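Local coordinates for site-specific recombinase, resolvase family protein (Streptococcus pneumoniae, PDB 3GUV), which probably cuts and rejoins DNA at specific sites as a serine recombinase of the resolvase family, at residues F62-M65 with M66-K70; F82-S85 with R86-R89; S96-Q99 with I100-D103. All coordinates share one frame; numbering follows the deposited sequence.

Contact 1 of 3, residues F62-M65 with M66-K70; sequences FNRM and MEDIK
Met-66 lies beside Phe-62 one helical turn back, and its side chain is a compact example of a thioether laid across one face of an aromatic ring. CB begins close to the backbone, 3.8 Å from Phe-62 O. With CG set beside the backbone N (chi1 -65°), the chain runs back along the helix, and CG touches Phe-62 CE2 at 3.8 Å. This is a CH-pi contact over the ring face, with CG 4.1 Å from the ring centroid. A bend at chi2 takes SD to 4.8 Å from the same centroid in an oblique Met-aromatic contact, since the sulfur stands 35° off the ring normal. Another at chi3 turns CE away from the ring to pack on Thr-97, Ile-100 and Met-101 of helix 91-103.

The backbone beneath is regular: Met-66 N donates to Phe-62 O at 3.0 Å, and the same four-residue spacing repeats up to Ile-69 N with Met-65 O. The polar flank is arranged differently. Asp-68 OD2 comes within 3.6 Å of the aliphatic Arg-64 CG, but the charged groups do not pair, and their planes stand 80° apart. Their polar ends look elsewhere, Asp-68 to Tyr-46 OH and Arg-64 to Gln-61. Farther round, Lys-70 NZ and Glu-67 OE1 form a salt bridge at 3.2 Å whose hydrogen bond is weak.

Apolar and charged side chains thus divide between the faces of an amphipathic helix, as is typical of the outer layers of an alpha/beta domain; here Met-65 and Ile-69 pack on strand 6-12, while Phe-62 and Met-66 meet a neighbouring helix.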
loop_
_atom_site.group_PDB
_atom_site.type_symbol
_atom_site.label_atom_id
_atom_site.label_comp_id
_atom_site.label_asym_id
_atom_site.label_seq_id
_atom_site.Cartn_x
_atom_site.Cartn_y
_atom_site.Cartn_z
ATOM N N PHE A 62 -11.898 -10.028 15.266
ATOM C CA PHE A 62 -12.050 -9.166 14.114
ATOM C C PHE A 62 -13.255 -9.605 13.279
ATOM O O PHE A 62 -14.035 -8.771 12.815
ATOM C CB PHE A 62 -10.777 -9.163 13.283
ATOM C CG PHE A 62 -10.924 -8.467 12.000
ATOM C CD1 PHE A 62 -10.660 -7.122 11.900
ATOM C CD2 PHE A 62 -11.385 -9.157 10.881
ATOM C CE1 PHE A 62 -10.817 -6.480 10.691
ATOM C CE2 PHE A 62 -11.545 -8.514 9.660
ATOM C CZ PHE A 62 -11.255 -7.181 9.563
ATOM N N ASN A 63 -13.426 -10.913 13.113
ATOM C CA ASN A 63 -14.560 -11.434 12.349
ATOM C C ASN A 63 -15.868 -11.210 13.135
ATOM O O ASN A 63 -16.845 -10.781 12.553
ATOM C CB ASN A 63 -14.376 -12.908 11.975
ATOM C CG ASN A 63 -13.194 -13.138 11.027
ATOM O OD1 ASN A 63 -12.847 -12.285 10.209
ATOM N ND2 ASN A 63 -12.565 -14.301 11.150
ATOM N N ARG A 64 -15.886 -11.463 14.444
ATOM C CA ARG A 64 -17.059 -11.086 15.231
ATOM C C ARG A 64 -17.395 -9.593 15.024
ATOM O O ARG A 64 -18.560 -9.260 14.827
ATOM C CB ARG A 64 -16.942 -11.385 16.739
ATOM C CG ARG A 64 -18.130 -10.645 17.500
ATOM C CD ARG A 64 -18.506 -11.065 18.912
ATOM N NE ARG A 64 -17.351 -11.247 19.793
ATOM C CZ ARG A 64 -17.347 -11.011 21.101
ATOM N NH1 ARG A 64 -16.246 -11.257 21.806
ATOM N NH2 ARG A 64 -18.433 -10.550 21.722
ATOM N N MET A 65 -16.382 -8.708 15.056
ATOM C CA MET A 65 -16.611 -7.261 14.894
ATOM C C MET A 65 -17.305 -6.963 13.559
ATOM O O MET A 65 -18.303 -6.243 13.523
ATOM C CB MET A 65 -15.302 -6.463 15.034
ATOM C CG MET A 65 -15.444 -4.916 15.102
ATOM S SD MET A 65 -13.911 -3.933 15.295
ATOM C CE MET A 65 -13.136 -4.250 13.681
ATOM N N MET A 66 -16.787 -7.529 12.479
ATOM C CA MET A 66 -17.365 -7.317 11.154
ATOM C C MET A 66 -18.838 -7.801 11.022
ATOM O O MET A 66 -19.614 -7.136 10.377
ATOM C CB MET A 66 -16.463 -7.905 10.034
ATOM C CG MET A 66 -15.073 -7.253 9.862
ATOM S SD MET A 66 -15.054 -5.501 9.461
ATOM C CE MET A 66 -15.415 -5.638 7.732
ATOM N N GLU A 67 -19.220 -8.912 11.649
ATOM C CA GLU A 67 -20.650 -9.295 11.720
ATOM C C GLU A 67 -21.511 -8.273 12.507
ATOM O O GLU A 67 -22.670 -7.963 12.149
ATOM C CB GLU A 67 -20.825 -10.706 12.341
ATOM C CG GLU A 67 -19.990 -11.877 11.666
ATOM C CD GLU A 67 -19.614 -11.649 10.171
ATOM O OE1 GLU A 67 -20.537 -11.504 9.312
ATOM O OE2 GLU A 67 -18.383 -11.646 9.854
ATOM N N ASP A 68 -20.951 -7.748 13.590
ATOM C CA ASP A 68 -21.653 -6.740 14.383
ATOM C C ASP A 68 -21.832 -5.433 13.559
ATOM O O ASP A 68 -22.785 -4.694 13.742
ATOM C CB ASP A 68 -20.908 -6.517 15.715
ATOM C CG ASP A 68 -20.998 -7.741 16.680
ATOM O OD1 ASP A 68 -21.864 -8.640 16.487
ATOM O OD2 ASP A 68 -20.228 -7.785 17.673
ATOM N N ILE A 69 -20.899 -5.183 12.628
ATOM C CA ILE A 69 -20.922 -3.982 11.776
ATOM C C ILE A 69 -22.002 -4.164 10.702
ATOM O O ILE A 69 -22.823 -3.257 10.456
ATOM C CB ILE A 69 -19.508 -3.694 11.110
ATOM C CG1 ILE A 69 -18.539 -3.046 12.139
ATOM C CG2 ILE A 69 -19.672 -2.833 9.857
ATOM C CD1 ILE A 69 -17.072 -2.891 11.673
ATOM N N LYS A 70 -21.990 -5.355 10.097
ATOM C CA LYS A 70 -22.916 -5.710 9.046
ATOM C C LYS A 70 -24.354 -5.607 9.598
ATOM O O LYS A 70 -25.234 -5.040 8.945
ATOM C CB LYS A 70 -22.606 -7.118 8.473
ATOM C CG LYS A 70 -21.160 -7.289 7.911
ATOM C CD LYS A 70 -21.077 -8.024 6.559
ATOM C CE LYS A 70 -21.099 -9.561 6.694
ATOM N NZ LYS A 70 -19.760 -10.188 6.451
#

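Contact 2 of 3, residues F82-S85 with R86-R89; sequences FKLS and RFAR
Lys-83 and Arg-86 close a type I beta turn, with Leu-84 and Ser-85 at its two central positions. Arg-86 N donates to Lys-83 O at 2.8 Å, reaching the oxygen from above the carbonyl plane, 48° out of it. A second bond spans one residue more, Ala-88 N to Leu-84 O at 2.9 Å, and continues the bend of the loop. A water bridges Phe-82 N, just before the turn, and Arg-86 O at its end, accepting from the first and donating to the second.

On one flank Lys-83 and Arg-86 lie alongside each other, pointing the same way. Lys-83 CG sits between its own backbone N and carbonyl carbon (chi1 57°), and from there the extended chain carries CE to 3.9 Å from Arg-86 CG. Lys-83 CE also lies over one face of the Arg-86 guanidinium, toward its rim, while meeting the Phe-82 ring in plane at its edge. Arg-86 folds back on itself at chi2, and NH1 makes a weak bond to Ser-85 O at 3.3 Å, near the guanidinium plane. On the other flank Leu-84 CD2 touches Phe-87 CD2 at 3.8 Å, in the apolar layer that includes Leu-108.

The stronger partner of Arg-86 NH1 is Glu-138 of the second subunit, a salt bridge, so the turn presents this arginine at the dimer interface. Arg-86 also touches Ser-14. Related serine recombinases carry arginines near the nucleophilic serine, and the chemistry here is consistent with such a site: cationic groups gathered on a hydrogen-bonded turn, suited to an anion such as a DNA phosphate, with one arginine held across the subunit boundary in this state.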
loop_
_atom_site.group_PDB
_atom_site.type_symbol
_atom_site.label_atom_id
_atom_site.label_comp_id
_atom_site.label_asym_id
_atom_site.label_seq_id
_atom_site.Cartn_x
_atom_site.Cartn_y
_atom_site.Cartn_z
ATOM N N PHE A 82 -4.883 0.957 16.200
ATOM C CA PHE A 82 -3.668 1.686 16.573
ATOM C C PHE A 82 -2.929 2.158 15.305
ATOM O O PHE A 82 -2.621 3.341 15.147
ATOM C CB PHE A 82 -2.744 0.820 17.468
ATOM C CG PHE A 82 -1.565 1.593 18.038
ATOM C CD1 PHE A 82 -1.775 2.601 18.962
ATOM C CD2 PHE A 82 -0.272 1.327 17.617
ATOM C CE1 PHE A 82 -0.739 3.312 19.491
ATOM C CE2 PHE A 82 0.805 2.051 18.133
ATOM C CZ PHE A 82 0.570 3.038 19.085
ATOM N N LYS A 83 -2.726 1.234 14.385
ATOM C CA LYS A 83 -2.195 1.509 13.044
ATOM C C LYS A 83 -2.597 0.368 12.090
ATOM O O LYS A 83 -3.056 -0.694 12.548
ATOM C CB LYS A 83 -0.681 1.669 13.132
ATOM C CG LYS A 83 -0.016 0.494 13.718
ATOM C CD LYS A 83 1.430 0.775 14.066
ATOM C CE LYS A 83 1.949 -0.454 14.820
ATOM N NZ LYS A 83 3.434 -0.489 14.971
ATOM N N LEU A 84 -2.455 0.579 10.785
ATOM C CA LEU A 84 -2.879 -0.412 9.766
ATOM C C LEU A 84 -2.281 -1.810 9.927
ATOM O O LEU A 84 -2.968 -2.822 9.716
ATOM C CB LEU A 84 -2.563 0.064 8.329
ATOM C CG LEU A 84 -3.488 1.078 7.680
ATOM C CD1 LEU A 84 -3.093 1.387 6.186
ATOM C CD2 LEU A 84 -4.933 0.561 7.766
ATOM N N SER A 85 -0.991 -1.877 10.249
ATOM C CA SER A 85 -0.362 -3.156 10.535
ATOM C C SER A 85 -0.901 -3.823 11.812
ATOM O O SER A 85 -0.410 -4.869 12.195
ATOM C CB SER A 85 1.131 -2.969 10.694
ATOM O OG SER A 85 1.370 -2.049 11.735
ATOM N N ARG A 86 -1.849 -3.192 12.501
ATOM C CA ARG A 86 -2.505 -3.820 13.652
ATOM C C ARG A 86 -3.988 -3.877 13.327
ATOM O O ARG A 86 -4.859 -3.518 14.149
ATOM C CB ARG A 86 -2.216 -3.045 14.935
ATOM C CG ARG A 86 -0.788 -3.194 15.423
ATOM C CD ARG A 86 -0.519 -4.646 15.801
ATOM N NE ARG A 86 0.781 -4.815 16.418
ATOM C CZ ARG A 86 1.939 -4.797 15.764
ATOM N NH1 ARG A 86 1.995 -4.578 14.456
ATOM N NH2 ARG A 86 3.062 -4.973 16.428
ATOM N N PHE A 87 -4.238 -4.372 12.101
ATOM C CA PHE A 87 -5.543 -4.357 11.486
ATOM C C PHE A 87 -5.585 -5.281 10.270
ATOM O O PHE A 87 -6.478 -6.095 10.162
ATOM C CB PHE A 87 -5.911 -2.917 11.126
ATOM C CG PHE A 87 -7.158 -2.794 10.316
ATOM C CD1 PHE A 87 -8.392 -3.121 10.861
ATOM C CD2 PHE A 87 -7.107 -2.330 9.024
ATOM C CE1 PHE A 87 -9.557 -3.000 10.129
ATOM C CE2 PHE A 87 -8.268 -2.220 8.268
ATOM C CZ PHE A 87 -9.507 -2.556 8.833
ATOM N N ALA A 88 -4.638 -5.134 9.340
ATOM C CA ALA A 88 -4.629 -5.919 8.087
ATOM C C ALA A 88 -3.277 -6.589 7.874
ATOM O O ALA A 88 -2.282 -6.229 8.501
ATOM C CB ALA A 88 -4.970 -5.023 6.906
ATOM N N ARG A 89 -3.254 -7.564 6.973
ATOM C CA ARG A 89 -2.089 -8.401 6.732
ATOM C C ARG A 89 -1.305 -7.997 5.434
ATOM O O ARG A 89 -0.148 -8.352 5.230
ATOM C CB ARG A 89 -2.576 -9.855 6.676
HETATM O O HOH W 1 -5.022 -1.955 16.635
#

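Contact 3 of 3, residues S96-Q99 with I100-D103; sequences STLQ and IMQD
Leu-98 lies over one face of the Gln-102 side-chain amide, an apolar branch against a flat polar group one helical turn farther on. Leu-98 CD1 is 4.0 Å from Gln-102 CG, and Leu-98 CG stands equally far from Gln-102 OE1. At the amide's edge NE2 donates to Asn-107 OD1, a bond that should limit rotation of the amide. The Leu-98 chain swings to this side because its CG is anti to the backbone N (chi1 -174°), whereas Gln-102 runs out extended beyond CG.

Thr-97 and Met-101 form the matching pair on the buried side. The methyl CG2 of Thr-97 lies 4.2 Å from Met-101 SD, and Met-101 CG rests 3.5 Å from Thr-97 O, so the CG methylene of Met-101 lies against the preceding turn. The threonine hydroxyl is engaged with Asp-93 O, and Ser-96 OG likewise bonds to Ala-92 O, so both hydroxyls turn back on their own helix. Ile-100 CG1 comes within 3.3 Å of Ser-96 O. Beneath these side chains two helical bonds are nearly straight, Ile-100 N to Ser-96 O (169°) and Met-101 N to Thr-97 O (172°), each 3.0 Å long.

The helix to which both segments belong, 91-103, connects strands 78-81 and 107-110 as the crossover of a beta-alpha-beta unit. Leu-98 and Met-101 settle on Leu-108 of the second strand; another side packs against helix 60-70, with Thr-97 on Phe-62, and Leu-98, Gln-99 and Gln-102 meet the start of the long helix 124-151.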
loop_
_atom_site.group_PDB
_atom_site.type_symbol
_atom_site.label_atom_id
_atom_site.label_comp_id
_atom_site.label_asym_id
_atom_site.label_seq_id
_atom_site.Cartn_x
_atom_site.Cartn_y
_atom_site.Cartn_z
ATOM N N SER A 96 -10.116 -4.527 0.940
ATOM C CA SER A 96 -11.399 -5.210 0.915
ATOM C C SER A 96 -12.140 -4.971 2.231
ATOM O O SER A 96 -13.345 -4.665 2.201
ATOM C CB SER A 96 -11.282 -6.716 0.547
ATOM O OG SER A 96 -10.316 -7.396 1.333
ATOM N N THR A 97 -11.413 -5.031 3.364
ATOM C CA THR A 97 -12.000 -4.744 4.694
ATOM C C THR A 97 -12.571 -3.338 4.752
ATOM O O THR A 97 -13.690 -3.139 5.179
ATOM C CB THR A 97 -10.963 -4.851 5.852
ATOM O OG1 THR A 97 -10.372 -6.149 5.862
ATOM C CG2 THR A 97 -11.650 -4.588 7.181
ATOM N N LEU A 98 -11.794 -2.357 4.324
ATOM C CA LEU A 98 -12.268 -0.976 4.288
ATOM C C LEU A 98 -13.499 -0.798 3.401
ATOM O O LEU A 98 -14.330 0.027 3.689
ATOM C CB LEU A 98 -11.169 -0.011 3.800
ATOM C CG LEU A 98 -11.518 1.488 3.872
ATOM C CD1 LEU A 98 -12.098 1.911 5.262
ATOM C CD2 LEU A 98 -10.283 2.277 3.595
ATOM N N GLN A 99 -13.574 -1.535 2.295
ATOM C CA GLN A 99 -14.704 -1.388 1.360
ATOM C C GLN A 99 -15.988 -1.949 1.952
ATOM O O GLN A 99 -17.030 -1.302 1.850
ATOM C CB GLN A 99 -14.408 -2.042 0.016
ATOM C CG GLN A 99 -13.476 -1.184 -0.854
ATOM C CD GLN A 99 -12.979 -1.889 -2.101
ATOM O OE1 GLN A 99 -12.629 -3.080 -2.088
ATOM N NE2 GLN A 99 -12.921 -1.145 -3.185
ATOM N N ILE A 100 -15.892 -3.127 2.586
ATOM C CA ILE A 100 -17.021 -3.749 3.304
ATOM C C ILE A 100 -17.524 -2.846 4.451
ATOM O O ILE A 100 -18.713 -2.597 4.563
ATOM C CB ILE A 100 -16.646 -5.154 3.854
ATOM C CG1 ILE A 100 -16.305 -6.119 2.703
ATOM C CG2 ILE A 100 -17.802 -5.730 4.709
ATOM C CD1 ILE A 100 -15.506 -7.330 3.132
ATOM N N MET A 101 -16.606 -2.370 5.289
ATOM C CA MET A 101 -16.914 -1.415 6.355
ATOM C C MET A 101 -17.708 -0.208 5.818
ATOM O O MET A 101 -18.777 0.140 6.357
ATOM C CB MET A 101 -15.626 -0.879 7.031
ATOM C CG MET A 101 -14.986 -1.743 8.114
ATOM S SD MET A 101 -13.392 -1.111 8.743
ATOM C CE MET A 101 -13.728 0.550 9.206
ATOM N N GLN A 102 -17.165 0.463 4.799
ATOM C CA GLN A 102 -17.825 1.659 4.263
ATOM C C GLN A 102 -19.172 1.309 3.588
ATOM O O GLN A 102 -20.102 2.109 3.666
ATOM C CB GLN A 102 -16.923 2.429 3.299
ATOM C CG GLN A 102 -15.676 3.019 3.932
ATOM C CD GLN A 102 -14.823 3.812 2.943
ATOM O OE1 GLN A 102 -14.441 3.311 1.884
ATOM N NE2 GLN A 102 -14.512 5.058 3.299
ATOM N N ASP A 103 -19.255 0.122 2.963
ATOM C CA ASP A 103 -20.521 -0.446 2.432
ATOM C C ASP A 103 -21.580 -0.350 3.517
ATOM O O ASP A 103 -22.720 0.063 3.267
ATOM C CB ASP A 103 -20.355 -1.937 2.050
ATOM C CG ASP A 103 -21.012 -2.301 0.720
ATOM O OD1 ASP A 103 -22.126 -2.909 0.674
ATOM O OD2 ASP A 103 -20.386 -1.972 -0.315
#

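In the fold
The three contacts follow one another along the chain: contact 1 on helix 60-70, contact 2 in the loop after strand 78-81, and contact 3 on helix 91-103, into which that loop leads. The centres of contacts 1 and 3 are about 11 Å apart, and the centre of contact 2 is about 16 Å from that of contact 1 and about 15 Å from that of contact 3. All three nevertheless share one apolar junction, where Phe-62 CE1 meets Phe-87 CE1 at 3.7 Å and Phe-87 CZ meets Thr-97 CG2 at 3.4 Å. Two helices beside the mostly parallel sheet thereby pack with the loop that reaches the second subunit, linking the domain core to its dimer interface.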